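Local coordinates for protein putative oxidoreductase (Mycobacterium avium, PDB 3QHA) that probably acts as an NAD(P)-dependent dehydrogenase of the 3-hydroxyisobutyrate dehydrogenase family, oxidising an alcohol group of a substrate not yet identified, at residues 63-68 with 85-90. Residues are numbered along the deposited sequence; the frame is centred on the assembly and turned at random.
Sequences DSVADV and REVVGE
The Glu90 carboxylate, the one flat side-chain group that touches across the contact, meets Ala66 with a corner: Ala66 CB lies obliquely above one face, beyond OE2, at 3.7 Å from that oxygen. The setting is the Rossmann-type coenzyme domain, where short helix 65-68 lies in the crossover from strand 60-61 to strand 73-76, and helix 81-92 follows that second strand. The backbone N of Ala66 is less raised from the carboxylate plane, 4.0 Å from OE2, and no hydrogen bond joins them. Behind the carboxylate, the aliphatic stem of Glu90 leans on Val65, with CG 3.6 Å from Val65 CG1. CG stands anti to the backbone N (chi1 170°) and the chain then bends at chi2 (76°), which carries the carboxylate over to Ala66. Deeper in, Val65 CG1 also meets Val87 CG1 at 3.9 Å, the two side chains crossing nearly at right angles. Both valines rest on Ile21 of strand 18-21, so the contact runs from the sheet out to the exposed Glu90. The first amides of the weakly bonded turn 65-68 may weakly favour the negative charge of Glu90. Ser64 is its N-cap: OG accepts from Asp67 N at 3.1 Å. Asp67 in turn reaches back, its OD2 taking Asp63 N on the anti lone pair, 3.1 Å away and nearly straight at 168°.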
# COMPACT_ATOMS: atom_id res chain seq x y z
N ASP B 63 -11.90 37.21 13.56
CA ASP B 63 -12.24 38.25 12.60
C ASP B 63 -11.13 38.41 11.56
O ASP B 63 -11.36 38.97 10.48
CB ASP B 63 -12.45 39.58 13.32
CG ASP B 63 -13.68 39.58 14.22
OD1 ASP B 63 -14.70 38.96 13.84
OD2 ASP B 63 -13.63 40.20 15.30
N SER B 64 -9.94 37.91 11.88
CA SER B 64 -8.76 38.11 11.05
C SER B 64 -7.64 37.17 11.47
O SER B 64 -7.71 36.54 12.53
CB SER B 64 -8.27 39.56 11.16
OG SER B 64 -7.90 39.87 12.49
N VAL B 65 -6.61 37.07 10.64
CA VAL B 65 -5.40 36.32 10.98
C VAL B 65 -4.73 36.92 12.22
O VAL B 65 -4.20 36.19 13.07
CB VAL B 65 -4.40 36.28 9.81
CG1 VAL B 65 -3.09 35.63 10.24
CG2 VAL B 65 -5.00 35.54 8.62
N ALA B 66 -4.76 38.25 12.33
CA ALA B 66 -4.17 38.95 13.47
C ALA B 66 -4.89 38.62 14.78
O ALA B 66 -4.27 38.58 15.84
CB ALA B 66 -4.20 40.46 13.23
N ASP B 67 -6.20 38.38 14.68
CA ASP B 67 -7.01 37.97 15.83
C ASP B 67 -6.57 36.59 16.34
O ASP B 67 -6.48 36.37 17.55
CB ASP B 67 -8.50 37.94 15.43
CG ASP B 67 -9.44 37.88 16.63
OD1 ASP B 67 -8.97 38.00 17.78
OD2 ASP B 67 -10.66 37.72 16.40
N VAL B 68 -6.29 35.68 15.41
CA VAL B 68 -5.90 34.31 15.74
C VAL B 68 -4.57 34.25 16.50
O VAL B 68 -4.33 33.31 17.27
CB VAL B 68 -5.81 33.43 14.46
CG1 VAL B 68 -5.39 32.01 14.80
CG2 VAL B 68 -7.14 33.43 13.72
N ARG B 85 4.19 31.74 4.13
CA ARG B 85 5.05 32.87 4.48
C ARG B 85 4.26 34.12 4.86
O ARG B 85 4.61 34.81 5.81
CB ARG B 85 6.02 33.18 3.32
CG ARG B 85 7.16 32.19 3.21
CD ARG B 85 7.89 32.28 1.89
NE ARG B 85 8.86 31.19 1.74
CZ ARG B 85 10.08 31.17 2.27
NH1 ARG B 85 10.53 32.19 3.00
NH2 ARG B 85 10.87 30.12 2.07
N GLU B 86 3.17 34.40 4.14
CA GLU B 86 2.36 35.58 4.41
C GLU B 86 1.59 35.50 5.73
O GLU B 86 1.60 36.45 6.51
CB GLU B 86 1.38 35.85 3.27
CG GLU B 86 0.55 37.12 3.50
CD GLU B 86 0.00 37.70 2.21
OE1 GLU B 86 0.28 38.89 1.93
OE2 GLU B 86 -0.70 36.96 1.48
N VAL B 87 0.93 34.37 5.98
CA VAL B 87 0.15 34.20 7.21
C VAL B 87 1.04 34.32 8.44
O VAL B 87 0.70 35.04 9.39
CB VAL B 87 -0.62 32.86 7.23
CG1 VAL B 87 -1.23 32.60 8.60
CG2 VAL B 87 -1.69 32.83 6.15
N VAL B 88 2.19 33.65 8.43
CA VAL B 88 3.11 33.70 9.58
C VAL B 88 3.68 35.11 9.73
O VAL B 88 3.86 35.59 10.85
CB VAL B 88 4.26 32.66 9.50
CG1 VAL B 88 3.74 31.29 9.07
CG2 VAL B 88 5.38 33.13 8.57
N GLY B 89 3.95 35.77 8.60
CA GLY B 89 4.38 37.17 8.60
C GLY B 89 3.36 38.10 9.23
O GLY B 89 3.72 39.06 9.91
N GLU B 90 2.08 37.82 9.00
CA GLU B 90 0.97 38.57 9.61
C GLU B 90 0.85 38.23 11.10
O GLU B 90 0.66 39.12 11.92
CB GLU B 90 -0.34 38.27 8.86
CG GLU B 90 -1.63 38.79 9.51
CD GLU B 90 -1.84 40.28 9.35
OE1 GLU B 90 -0.97 40.97 8.77
OE2 GLU B 90 -2.90 40.78 9.80